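Long-range contacts in betaine aldehyde dehydrogenase (Staphylococcus aureus subsp. aureus COL, PDB 4QTO), which catalyses the NAD-dependent oxidation of betaine aldehyde to glycine betaine: residues H360-M368 with Q412-V420; I378-D386 with F395-N403. All blocks are in the same frame, centred on the assembly; numbering follows the deposited sequence.

Contact 1. Residues H360-M368 with Q412-V420; sequences HRNKIESYM and QEEVFGPVV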
ATOM      1  N   HIS A 360      12.507 -43.162  -0.628  1.00 19.11           N
ATOM      2  CA  HIS A 360      12.878 -42.067  -1.526  1.00 17.51           C
ATOM      3  C   HIS A 360      14.041 -42.465  -2.418  1.00 17.59           C
ATOM      4  O   HIS A 360      14.043 -42.179  -3.625  1.00 16.57           O
ATOM      5  CB  HIS A 360      13.167 -40.768  -0.757  1.00 17.12           C
ATOM      6  CG  HIS A 360      13.212 -39.578  -1.650  1.00 16.66           C
ATOM      7  ND1 HIS A 360      12.150 -39.240  -2.458  1.00 18.51           N
ATOM      8  CD2 HIS A 360      14.183 -38.670  -1.903  1.00 16.87           C
ATOM      9  CE1 HIS A 360      12.456 -38.164  -3.162  1.00 18.56           C
ATOM     10  NE2 HIS A 360      13.682 -37.798  -2.844  1.00 17.25           N
ATOM     11  N   ARG A 361      15.038 -43.126  -1.849  1.00 17.61           N
ATOM     12  CA  ARG A 361      16.154 -43.579  -2.650  1.00 18.29           C
ATOM     13  C   ARG A 361      15.667 -44.552  -3.734  1.00 19.54           C
ATOM     14  O   ARG A 361      16.095 -44.480  -4.899  1.00 19.38           O
ATOM     15  CB  ARG A 361      17.250 -44.229  -1.815  1.00 20.17           C
ATOM     16  CG  ARG A 361      18.386 -44.691  -2.735  1.00 21.52           C
ATOM     17  CD  ARG A 361      19.682 -44.979  -2.017  1.00 24.64           C
ATOM     18  NE  ARG A 361      19.570 -46.088  -1.092  1.00 23.81           N
ATOM     19  CZ  ARG A 361      20.605 -46.637  -0.445  1.00 25.36           C
ATOM     20  NH1 ARG A 361      21.875 -46.211  -0.626  1.00 22.80           N
ATOM     21  NH2 ARG A 361      20.368 -47.636   0.374  1.00 25.07           N
ATOM     22  N   ASN A 362      14.757 -45.454  -3.371  1.00 21.38           N
ATOM     23  CA  ASN A 362      14.217 -46.392  -4.358  1.00 21.92           C
ATOM     24  C   ASN A 362      13.497 -45.659  -5.496  1.00 21.92           C
ATOM     25  O   ASN A 362      13.598 -46.067  -6.665  1.00 21.00           O
ATOM     26  CB  ASN A 362      13.264 -47.394  -3.693  1.00 25.01           C
ATOM     27  CG  ASN A 362      13.983 -48.359  -2.775  1.00 26.81           C
ATOM     28  OD1 ASN A 362      15.200 -48.534  -2.860  1.00 31.55           O
ATOM     29  ND2 ASN A 362      13.226 -49.031  -1.934  1.00 29.94           N
ATOM     30  N   LYS A 363      12.799 -44.572  -5.173  1.00 19.63           N
ATOM     31  CA  LYS A 363      12.100 -43.795  -6.185  1.00 21.35           C
ATOM     32  C   LYS A 363      13.104 -43.150  -7.149  1.00 19.75           C
ATOM     33  O   LYS A 363      12.913 -43.160  -8.368  1.00 19.35           O
ATOM     34  CB  LYS A 363      11.239 -42.715  -5.528  1.00 25.45           C
ATOM     35  CG  LYS A 363      10.297 -42.027  -6.502  1.00 33.06           C
ATOM     36  CD  LYS A 363       9.667 -40.764  -5.919  1.00 40.19           C
ATOM     37  CE  LYS A 363       8.972 -40.974  -4.584  1.00 47.61           C
ATOM     38  NZ  LYS A 363       7.845 -41.937  -4.654  1.00 58.01           N
ATOM     39  N   ILE A 364      14.181 -42.596  -6.594  1.00 18.86           N
ATOM     40  CA  ILE A 364      15.219 -41.973  -7.417  1.00 18.49           C
ATOM     41  C   ILE A 364      15.817 -43.044  -8.336  1.00 19.05           C
ATOM     42  O   ILE A 364      16.004 -42.837  -9.545  1.00 19.61           O
ATOM     43  CB  ILE A 364      16.317 -41.346  -6.539  1.00 18.36           C
ATOM     44  CG1 ILE A 364      15.736 -40.181  -5.737  1.00 18.49           C
ATOM     45  CG2 ILE A 364      17.473 -40.892  -7.413  1.00 18.99           C
ATOM     46  CD1 ILE A 364      16.615 -39.726  -4.579  1.00 18.38           C
ATOM     47  N   GLU A 365      16.116 -44.205  -7.772  1.00 19.91           N
ATOM     48  CA  GLU A 365      16.664 -45.309  -8.562  1.00 23.66           C
ATOM     49  C   GLU A 365      15.760 -45.720  -9.706  1.00 23.10           C
ATOM     50  O   GLU A 365      16.235 -45.986 -10.845  1.00 22.60           O
ATOM     51  CB  GLU A 365      16.934 -46.535  -7.682  1.00 28.12           C
ATOM     52  CG  GLU A 365      18.113 -46.270  -6.791  1.00 33.09           C
ATOM     53  CD  GLU A 365      18.424 -47.378  -5.802  1.00 40.78           C
ATOM     54  OE1 GLU A 365      17.508 -48.040  -5.252  1.00 39.82           O
ATOM     55  OE2 GLU A 365      19.625 -47.496  -5.505  1.00 45.34           O
ATOM     56  N   SER A 366      14.462 -45.776  -9.449  1.00 20.99           N
ATOM     57  CA  SER A 366      13.528 -46.155 -10.490  1.00 22.75           C
ATOM     58  C   SER A 366      13.553 -45.158 -11.648  1.00 22.32           C
ATOM     59  O   SER A 366      13.301 -45.511 -12.795  1.00 22.66           O
ATOM     60  CB  SER A 366      12.101 -46.301  -9.937  1.00 23.82           C
ATOM     61  OG  SER A 366      11.544 -45.042  -9.607  1.00 28.34           O
ATOM     62  N   TYR A 367      13.814 -43.879 -11.347  1.00 21.50           N
ATOM     63  CA  TYR A 367      13.886 -42.878 -12.403  1.00 20.49           C
ATOM     64  C   TYR A 367      15.065 -43.093 -13.350  1.00 19.69           C
ATOM     65  O   TYR A 367      15.004 -42.695 -14.513  1.00 18.13           O
ATOM     66  CB  TYR A 367      13.869 -41.459 -11.831  1.00 19.99           C
ATOM     67  CG  TYR A 367      12.493 -40.914 -11.692  1.00 21.48           C
ATOM     68  CD1 TYR A 367      11.751 -40.566 -12.832  1.00 22.07           C
ATOM     69  CD2 TYR A 367      11.921 -40.671 -10.440  1.00 23.92           C
ATOM     70  CE1 TYR A 367      10.478 -40.028 -12.737  1.00 24.66           C
ATOM     71  CE2 TYR A 367      10.642 -40.135 -10.336  1.00 26.46           C
ATOM     72  CZ  TYR A 367       9.926 -39.812 -11.480  1.00 26.31           C
ATOM     73  OH  TYR A 367       8.647 -39.277 -11.357  1.00 27.02           O
ATOM     74  N   MET A 368      16.135 -43.687 -12.850  1.00 19.62           N
ATOM     75  CA  MET A 368      17.298 -43.933 -13.696  1.00 20.61           C
ATOM     76  C   MET A 368      16.916 -44.913 -14.817  1.00 23.39           C
ATOM     77  O   MET A 368      17.288 -44.727 -15.963  1.00 21.90           O
ATOM     78  CB  MET A 368      18.466 -44.455 -12.880  1.00 21.39           C
ATOM     79  CG  MET A 368      18.968 -43.537 -11.765  1.00 21.56           C
ATOM     80  SD  MET A 368      19.502 -41.917 -12.317  1.00 21.24           S
ATOM     81  CE  MET A 368      18.000 -40.985 -12.126  1.00 19.85           C
ATOM     82  N   GLN A 412      10.238 -34.065 -17.564  1.00 18.23           N
ATOM     83  CA  GLN A 412       8.980 -33.501 -17.088  1.00 21.19           C
ATOM     84  C   GLN A 412       8.668 -33.709 -15.610  1.00 23.35           C
ATOM     85  O   GLN A 412       8.070 -32.837 -14.981  1.00 24.96           O
ATOM     86  CB  GLN A 412       7.832 -34.044 -17.913  1.00 20.04           C
ATOM     87  CG  GLN A 412       7.819 -33.549 -19.348  1.00 20.17           C
ATOM     88  CD  GLN A 412       7.556 -32.059 -19.443  1.00 20.15           C
ATOM     89  OE1 GLN A 412       6.665 -31.543 -18.753  1.00 18.51           O
ATOM     90  NE2 GLN A 412       8.284 -31.366 -20.313  1.00 19.66           N
ATOM     91  N   GLU A 413       9.119 -34.818 -15.043  1.00 19.35           N
ATOM     92  CA  GLU A 413       8.797 -35.164 -13.672  1.00 17.97           C
ATOM     93  C   GLU A 413       9.858 -34.813 -12.628  1.00 17.84           C
ATOM     94  O   GLU A 413      11.062 -34.912 -12.873  1.00 20.70           O
ATOM     95  CB  GLU A 413       8.452 -36.662 -13.609  1.00 18.40           C
ATOM     96  CG  GLU A 413       7.317 -37.015 -14.555  1.00 18.74           C
ATOM     97  CD  GLU A 413       6.980 -38.497 -14.583  1.00 21.96           C
ATOM     98  OE1 GLU A 413       7.384 -39.243 -13.664  1.00 24.49           O
ATOM     99  OE2 GLU A 413       6.297 -38.902 -15.531  1.00 22.96           O
ATOM    100  N   GLU A 414       9.393 -34.416 -11.457  1.00 17.56           N
ATOM    101  CA  GLU A 414      10.289 -34.028 -10.348  1.00 18.77           C
ATOM    102  C   GLU A 414      10.833 -35.270  -9.645  1.00 18.99           C
ATOM    103  O   GLU A 414      10.090 -36.010  -9.001  1.00 22.68           O
ATOM    104  CB  GLU A 414       9.549 -33.150  -9.328  1.00 19.49           C
ATOM    105  CG  GLU A 414      10.397 -32.647  -8.137  1.00 21.24           C
ATOM    106  CD  GLU A 414       9.585 -31.978  -7.008  1.00 19.38           C
ATOM    107  OE1 GLU A 414       8.641 -32.626  -6.503  1.00 22.41           O
ATOM    108  OE2 GLU A 414       9.968 -30.866  -6.568  1.00 21.87           O
ATOM    109  N   VAL A 415      12.132 -35.462  -9.739  1.00 17.21           N
ATOM    110  CA  VAL A 415      12.804 -36.605  -9.101  1.00 19.22           C
ATOM    111  C   VAL A 415      13.114 -36.298  -7.634  1.00 19.65           C
ATOM    112  O   VAL A 415      13.078 -37.198  -6.771  1.00 19.79           O
ATOM    113  CB  VAL A 415      14.103 -36.920  -9.891  1.00 19.29           C
ATOM    114  CG1 VAL A 415      14.905 -38.017  -9.251  1.00 21.76           C
ATOM    115  CG2 VAL A 415      13.778 -37.282 -11.355  1.00 20.07           C
ATOM    116  N   PHE A 416      13.456 -35.040  -7.342  1.00 16.26           N
ATOM    117  CA  PHE A 416      13.771 -34.599  -5.980  1.00 16.58           C
ATOM    118  C   PHE A 416      14.955 -35.368  -5.400  1.00 15.41           C
ATOM    119  O   PHE A 416      14.965 -35.801  -4.236  1.00 16.63           O
ATOM    120  CB  PHE A 416      12.546 -34.800  -5.115  1.00 17.44           C
ATOM    121  CG  PHE A 416      12.349 -33.776  -4.070  1.00 21.24           C
ATOM    122  CD1 PHE A 416      11.907 -32.516  -4.424  1.00 23.37           C
ATOM    123  CD2 PHE A 416      12.516 -34.084  -2.732  1.00 22.51           C
ATOM    124  CE1 PHE A 416      11.659 -31.564  -3.450  1.00 25.80           C
ATOM    125  CE2 PHE A 416      12.258 -33.133  -1.756  1.00 23.65           C
ATOM    126  CZ  PHE A 416      11.843 -31.879  -2.120  1.00 22.94           C
ATOM    127  N   GLY A 417      15.983 -35.553  -6.214  1.00 14.34           N
ATOM    128  CA  GLY A 417      17.183 -36.233  -5.811  1.00 14.59           C
ATOM    129  C   GLY A 417      18.389 -35.533  -6.410  1.00 14.10           C
ATOM    130  O   GLY A 417      18.235 -34.504  -7.089  1.00 13.58           O
ATOM    131  N   PRO A 418      19.588 -36.137  -6.265  1.00 13.89           N
ATOM    132  CA  PRO A 418      20.815 -35.460  -6.713  1.00 13.30           C
ATOM    133  C   PRO A 418      21.040 -35.737  -8.176  1.00 13.12           C
ATOM    134  O   PRO A 418      21.978 -36.446  -8.565  1.00 12.77           O
ATOM    135  CB  PRO A 418      21.882 -36.067  -5.824  1.00 14.28           C
ATOM    136  CG  PRO A 418      21.373 -37.430  -5.517  1.00 14.77           C
ATOM    137  CD  PRO A 418      19.877 -37.340  -5.459  1.00 14.55           C
ATOM    138  N   VAL A 419      20.138 -35.203  -8.979  1.00 13.19           N
ATOM    139  CA  VAL A 419      20.087 -35.502 -10.407  1.00 13.13           C
ATOM    140  C   VAL A 419      19.690 -34.256 -11.169  1.00 12.66           C
ATOM    141  O   VAL A 419      18.724 -33.571 -10.782  1.00 12.44           O
ATOM    142  CB  VAL A 419      18.971 -36.538 -10.674  1.00 14.94           C
ATOM    143  CG1 VAL A 419      18.846 -36.874 -12.151  1.00 15.62           C
ATOM    144  CG2 VAL A 419      19.164 -37.810  -9.848  1.00 15.74           C
ATOM    145  N   VAL A 420      20.410 -33.985 -12.243  1.00 12.21           N
ATOM    146  CA  VAL A 420      20.056 -32.913 -13.180  1.00 12.88           C
ATOM    147  C   VAL A 420      20.001 -33.481 -14.587  1.00 13.05           C
ATOM    148  O   VAL A 420      20.671 -34.462 -14.897  1.00 12.95           O
ATOM    149  CB  VAL A 420      21.054 -31.732 -13.165  1.00 12.84           C
ATOM    150  CG1 VAL A 420      21.223 -31.197 -11.745  1.00 13.63           C
ATOM    151  CG2 VAL A 420      22.412 -32.106 -13.728  1.00 13.05           C
TER
HETATM  152  O   HOH W   1       8.088 -38.060  -9.072  1.00 46.49           O
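Tyr367 and Glu413 meet through a short hydrogen bond, Tyr367 OH to Glu413 OE1 at 2.6 Å, made on the anti lone pair. The carboxylate stands at 81° to the ring, and OE1 lies in the ring plane at its edge. Val415 CG2 covers one face of the ring in a CH-pi contact, 4.0 Å from its centroid and near the normal. Two turns earlier on the helix, His360 NE2 donates to Phe416 O at 2.8 Å; the bond is nearly straight (167°) and lies in the imidazole plane, but meets the carbonyl from above its plane. With CG anti to the backbone N (chi1 -166°), the ring is swung to this carbonyl. Ile364, between the two, rests CD1 3.7 Å from Gly417 CA; past Tyr367, Met368 CE meets Val419 CG2 tip to tip. Helix 358-373 thus packs on the loop leading into strand 419-425, and the His360 side chain comes within about 3 Å of a bound PEG, so this end probably borders the active site. Arg409 forms a salt bridge with Glu413 OE2; Trp180 packs edge-to-face with His360. A water donates to Tyr367 OH and Glu414 O. The NE2 bond, together with Trp180, would restrict imidazole rotation, and Arg409 probably keeps Glu413 ionised.

Contact 2. Residues I378-D386 with F395-N403; sequences IAVGGKRPD and FFEPTVITN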
ATOM      1  N   ILE A 378      22.964 -41.584 -18.949  1.00 17.63           N
ATOM      2  CA  ILE A 378      23.381 -41.284 -17.584  1.00 19.10           C
ATOM      3  C   ILE A 378      24.868 -40.981 -17.759  1.00 18.26           C
ATOM      4  O   ILE A 378      25.700 -41.916 -17.871  1.00 18.30           O
ATOM      5  CB  ILE A 378      23.182 -42.466 -16.621  1.00 21.00           C
ATOM      6  CG1 ILE A 378      21.750 -42.982 -16.659  1.00 23.85           C
ATOM      7  CG2 ILE A 378      23.572 -42.070 -15.208  1.00 22.64           C
ATOM      8  CD1 ILE A 378      20.694 -41.979 -16.337  1.00 24.24           C
ATOM      9  N   ALA A 379      25.213 -39.708 -17.830  1.00 16.39           N
ATOM     10  CA  ALA A 379      26.573 -39.305 -18.108  1.00 16.81           C
ATOM     11  C   ALA A 379      27.556 -39.546 -16.970  1.00 18.06           C
ATOM     12  O   ALA A 379      28.750 -39.795 -17.212  1.00 18.65           O
ATOM     13  CB  ALA A 379      26.618 -37.866 -18.553  1.00 16.74           C
ATOM     14  N   VAL A 380      27.067 -39.463 -15.744  1.00 18.11           N
ATOM     15  CA  VAL A 380      27.867 -39.706 -14.555  1.00 18.47           C
ATOM     16  C   VAL A 380      26.901 -39.993 -13.412  1.00 18.35           C
ATOM     17  O   VAL A 380      25.767 -39.490 -13.415  1.00 17.56           O
ATOM     18  CB  VAL A 380      28.812 -38.527 -14.238  1.00 19.38           C
ATOM     19  CG1 VAL A 380      28.034 -37.273 -13.906  1.00 18.04           C
ATOM     20  CG2 VAL A 380      29.767 -38.876 -13.106  1.00 20.49           C
ATOM     21  N   GLY A 381      27.320 -40.836 -12.469  1.00 17.67           N
ATOM     22  CA  GLY A 381      26.464 -41.174 -11.319  1.00 17.85           C
ATOM     23  C   GLY A 381      25.398 -42.173 -11.670  1.00 18.45           C
ATOM     24  O   GLY A 381      25.653 -43.140 -12.424  1.00 19.59           O
ATOM     25  N   GLY A 382      24.227 -42.008 -11.077  1.00 17.50           N
ATOM     26  CA  GLY A 382      23.091 -42.874 -11.343  1.00 19.85           C
ATOM     27  C   GLY A 382      23.003 -44.168 -10.530  1.00 20.59           C
ATOM     28  O   GLY A 382      22.227 -45.035 -10.863  1.00 22.45           O
ATOM     29  N   LYS A 383      23.831 -44.312  -9.501  1.00 21.79           N
ATOM     30  CA  LYS A 383      23.826 -45.497  -8.664  1.00 22.81           C
ATOM     31  C   LYS A 383      24.147 -45.168  -7.222  1.00 21.81           C
ATOM     32  O   LYS A 383      24.562 -44.056  -6.925  1.00 19.26           O
ATOM     33  CB  LYS A 383      24.945 -46.456  -9.116  1.00 25.49           C
ATOM     34  CG  LYS A 383      24.828 -46.871 -10.567  1.00 30.46           C
ATOM     35  CD  LYS A 383      25.745 -48.002 -10.970  1.00 39.41           C
ATOM     36  CE  LYS A 383      25.476 -48.348 -12.438  1.00 43.18           C
ATOM     37  NZ  LYS A 383      25.844 -49.746 -12.804  1.00 51.62           N
ATOM     38  N   ARG A 384      24.011 -46.174  -6.350  1.00 22.52           N
ATOM     39  CA  ARG A 384      24.458 -46.007  -4.961  1.00 23.56           C
ATOM     40  C   ARG A 384      25.954 -46.138  -4.908  1.00 24.30           C
ATOM     41  O   ARG A 384      26.527 -46.992  -5.624  1.00 26.62           O
ATOM     42  CB  ARG A 384      23.963 -47.117  -4.086  1.00 28.47           C
ATOM     43  CG  ARG A 384      22.490 -47.241  -4.061  1.00 29.50           C
ATOM     44  CD  ARG A 384      22.129 -48.476  -3.258  1.00 31.54           C
ATOM     45  NE  ARG A 384      20.706 -48.655  -3.364  1.00 32.20           N
ATOM     46  CZ  ARG A 384      20.009 -49.530  -2.662  1.00 36.52           C
ATOM     47  NH1 ARG A 384      20.605 -50.322  -1.776  1.00 36.75           N
ATOM     48  NH2 ARG A 384      18.710 -49.601  -2.858  1.00 36.52           N
ATOM     49  N   PRO A 385      26.623 -45.321  -4.085  1.00 25.00           N
ATOM     50  CA  PRO A 385      28.085 -45.450  -3.978  1.00 27.36           C
ATOM     51  C   PRO A 385      28.459 -46.682  -3.150  1.00 33.42           C
ATOM     52  O   PRO A 385      27.707 -47.085  -2.270  1.00 29.60           O
ATOM     53  CB  PRO A 385      28.513 -44.157  -3.279  1.00 28.88           C
ATOM     54  CG  PRO A 385      27.311 -43.718  -2.524  1.00 27.00           C
ATOM     55  CD  PRO A 385      26.107 -44.171  -3.322  1.00 24.37           C
ATOM     56  N   ASP A 386      29.605 -47.272  -3.469  1.00 36.29           N
ATOM     57  CA  ASP A 386      30.120 -48.482  -2.816  1.00 44.13           C
ATOM     58  C   ASP A 386      31.068 -48.297  -1.649  1.00 39.43           C
ATOM     59  O   ASP A 386      31.325 -49.259  -0.895  1.00 42.49           O
ATOM     60  CB  ASP A 386      30.919 -49.298  -3.862  1.00 49.27           C
ATOM     61  CG  ASP A 386      30.068 -50.276  -4.624  1.00 58.77           C
ATOM     62  OD1 ASP A 386      29.039 -50.725  -4.076  1.00 65.70           O
ATOM     63  OD2 ASP A 386      30.449 -50.621  -5.763  1.00 76.84           O
ATOM     64  N   PHE A 395      22.880 -43.201   0.638  1.00 17.51           N
ATOM     65  CA  PHE A 395      23.545 -42.393  -0.364  1.00 16.43           C
ATOM     66  C   PHE A 395      23.162 -42.747  -1.799  1.00 16.53           C
ATOM     67  O   PHE A 395      22.816 -43.898  -2.132  1.00 17.10           O
ATOM     68  CB  PHE A 395      25.060 -42.446  -0.179  1.00 16.50           C
ATOM     69  CG  PHE A 395      25.532 -41.749   1.048  1.00 16.48           C
ATOM     70  CD1 PHE A 395      25.804 -40.387   1.003  1.00 15.37           C
ATOM     71  CD2 PHE A 395      25.650 -42.420   2.240  1.00 17.24           C
ATOM     72  CE1 PHE A 395      26.216 -39.718   2.143  1.00 16.49           C
ATOM     73  CE2 PHE A 395      26.048 -41.755   3.375  1.00 17.61           C
ATOM     74  CZ  PHE A 395      26.352 -40.405   3.319  1.00 16.88           C
ATOM     75  N   PHE A 396      23.195 -41.711  -2.630  1.00 15.81           N
ATOM     76  CA  PHE A 396      22.953 -41.858  -4.054  1.00 16.43           C
ATOM     77  C   PHE A 396      23.917 -40.880  -4.737  1.00 16.02           C
ATOM     78  O   PHE A 396      24.034 -39.738  -4.307  1.00 15.18           O
ATOM     79  CB  PHE A 396      21.509 -41.606  -4.438  1.00 17.20           C
ATOM     80  CG  PHE A 396      21.193 -42.073  -5.832  1.00 17.61           C
ATOM     81  CD1 PHE A 396      20.835 -43.394  -6.053  1.00 19.40           C
ATOM     82  CD2 PHE A 396      21.284 -41.224  -6.888  1.00 17.39           C
ATOM     83  CE1 PHE A 396      20.588 -43.856  -7.334  1.00 19.86           C
ATOM     84  CE2 PHE A 396      21.021 -41.673  -8.169  1.00 18.26           C
ATOM     85  CZ  PHE A 396      20.684 -42.975  -8.391  1.00 19.09           C
ATOM     86  N   GLU A 397      24.626 -41.360  -5.757  1.00 16.41           N
ATOM     87  CA  GLU A 397      25.635 -40.537  -6.389  1.00 16.55           C
ATOM     88  C   GLU A 397      25.056 -39.321  -7.105  1.00 15.56           C
ATOM     89  O   GLU A 397      23.988 -39.411  -7.701  1.00 14.98           O
ATOM     90  CB  GLU A 397      26.409 -41.337  -7.408  1.00 18.48           C
ATOM     91  CG  GLU A 397      27.304 -42.417  -6.814  1.00 20.77           C
ATOM     92  CD  GLU A 397      27.924 -43.322  -7.886  1.00 24.80           C
ATOM     93  OE1 GLU A 397      27.443 -43.380  -9.059  1.00 22.77           O
ATOM     94  OE2 GLU A 397      28.868 -44.051  -7.512  1.00 25.73           O
ATOM     95  N   PRO A 398      25.783 -38.191  -7.074  1.00 16.05           N
ATOM     96  CA  PRO A 398      25.314 -37.043  -7.859  1.00 15.17           C
ATOM     97  C   PRO A 398      25.362 -37.445  -9.320  1.00 15.04           C
ATOM     98  O   PRO A 398      26.347 -38.063  -9.796  1.00 15.57           O
ATOM     99  CB  PRO A 398      26.272 -35.917  -7.499  1.00 16.06           C
ATOM    100  CG  PRO A 398      27.470 -36.599  -6.940  1.00 16.83           C
ATOM    101  CD  PRO A 398      26.983 -37.880  -6.293  1.00 16.62           C
ATOM    102  N   THR A 399      24.303 -37.088 -10.036  1.00 13.96           N
ATOM    103  CA  THR A 399      24.071 -37.615 -11.366  1.00 14.01           C
ATOM    104  C   THR A 399      23.772 -36.539 -12.393  1.00 13.47           C
ATOM    105  O   THR A 399      23.078 -35.551 -12.085  1.00 12.23           O
ATOM    106  CB  THR A 399      22.845 -38.556 -11.262  1.00 14.23           C
ATOM    107  OG1 THR A 399      23.094 -39.569 -10.268  1.00 15.20           O
ATOM    108  CG2 THR A 399      22.483 -39.205 -12.572  1.00 14.86           C
ATOM    109  N   VAL A 400      24.299 -36.712 -13.610  1.00 12.76           N
ATOM    110  CA  VAL A 400      24.006 -35.811 -14.728  1.00 13.25           C
ATOM    111  C   VAL A 400      23.438 -36.683 -15.865  1.00 13.77           C
ATOM    112  O   VAL A 400      24.040 -37.695 -16.252  1.00 14.62           O
ATOM    113  CB  VAL A 400      25.247 -35.083 -15.271  1.00 12.88           C
ATOM    114  CG1 VAL A 400      24.863 -34.167 -16.433  1.00 13.03           C
ATOM    115  CG2 VAL A 400      25.934 -34.296 -14.162  1.00 12.98           C
ATOM    116  N   ILE A 401      22.271 -36.285 -16.362  1.00 13.23           N
ATOM    117  CA  ILE A 401      21.604 -36.977 -17.460  1.00 14.17           C
ATOM    118  C   ILE A 401      21.645 -36.069 -18.695  1.00 14.04           C
ATOM    119  O   ILE A 401      21.210 -34.926 -18.646  1.00 14.13           O
ATOM    120  CB  ILE A 401      20.160 -37.360 -17.079  1.00 15.16           C
ATOM    121  CG1 ILE A 401      20.199 -38.301 -15.855  1.00 16.39           C
ATOM    122  CG2 ILE A 401      19.459 -38.027 -18.248  1.00 15.79           C
ATOM    123  CD1 ILE A 401      18.845 -38.769 -15.339  1.00 17.30           C
ATOM    124  N   THR A 402      22.157 -36.607 -19.796  1.00 14.35           N
ATOM    125  CA  THR A 402      22.314 -35.879 -21.051  1.00 15.74           C
ATOM    126  C   THR A 402      21.544 -36.533 -22.200  1.00 17.25           C
ATOM    127  O   THR A 402      20.932 -37.586 -22.037  1.00 16.73           O
ATOM    128  CB  THR A 402      23.797 -35.787 -21.439  1.00 16.18           C
ATOM    129  OG1 THR A 402      24.339 -37.102 -21.579  1.00 16.76           O
ATOM    130  CG2 THR A 402      24.597 -35.025 -20.395  1.00 16.15           C
ATOM    131  N   ASN A 403      21.573 -35.887 -23.369  1.00 19.40           N
ATOM    132  CA  ASN A 403      20.905 -36.452 -24.565  1.00 22.81           C
ATOM    133  C   ASN A 403      19.406 -36.685 -24.263  1.00 24.36           C
ATOM    134  O   ASN A 403      18.851 -37.759 -24.538  1.00 26.80           O
ATOM    135  CB  ASN A 403      21.585 -37.736 -25.046  1.00 27.83           C
ATOM    136  CG  ASN A 403      21.225 -38.092 -26.483  1.00 35.37           C
ATOM    137  OD1 ASN A 403      20.896 -37.224 -27.281  1.00 36.29           O
ATOM    138  ND2 ASN A 403      21.326 -39.381 -26.824  1.00 41.22           N
TER
HETATM  139  O   HOH W   2      28.049 -44.950 -11.116  1.00 43.03           O
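The ring of Phe396 lies beneath the 382-384 backbone, with Lys383 O centred 3.8 Å above one face, while its CZ atom reaches Gly382 C at 3.4 Å. Although the CA-CB bond leads away, a chi1 of -166° turns CG to the carbonyl side and carries the ring back under this backbone. Glu397 rises toward segment 378-386: its extended side chain runs past Lys383 O and sets OE1 3.3 Å from Gly381 CA, where a water joins OE1 to Gly381 O. Lys383 O also accepts the N-H of Glu397 in a nearly straight bond (N-H...O 166°), so the carbonyl is bonded while facing the ring. Strands 378-380 and 399-402 pair antiparallel, with a classic beta bulge in which Ala379 and Val380 both face Val400; Ala379 N donates to Val400 O, and Val400 N to Val380 O. This is the edge of the seven-stranded sheet, strand 377-380 being outermost within the chain. Ile378 and Ile401 lie side by side and point the same way, CD1 to CG1 at 3.7 Å. On the other face, the side chains of Val380 and Val400 cross obliquely, CG1 to CG2 3.7 Å, beside Val337 of helix 323-337. Thr399 OG1 takes the N-H of Gly382 (2.8 Å) and gives its proton to Glu397 O (2.7 Å). The side chains of Pro385 and Phe395 cross at about a right angle, CG to CB 3.5 Å.

In the fold
Contact 2 is nested within the chain loop that contact 1 closes, and their centres are 10 Å apart. Contact 1 is mostly buried, packing helix 358-373 against the loop entering strand 419-425; contact 2 is partly exposed, at the sheet edge. Strand 399-402 neighbours 419-425, and Thr399 N probably bonds Pro418 O at 2.8 Å, so both contacts reach one sheet. Their chemistry differs accordingly: side-chain hydrogen bonds and apolar packing in contact 1, largely backbone pairing in contact 2. Helix 358-373 serves both, since Glu365 OE2 forms a salt bridge with Arg384 NE at 2.7 Å. The same residue packs on a ring of contact 2, Glu365 CG to Phe396 CE1 at 3.5 Å.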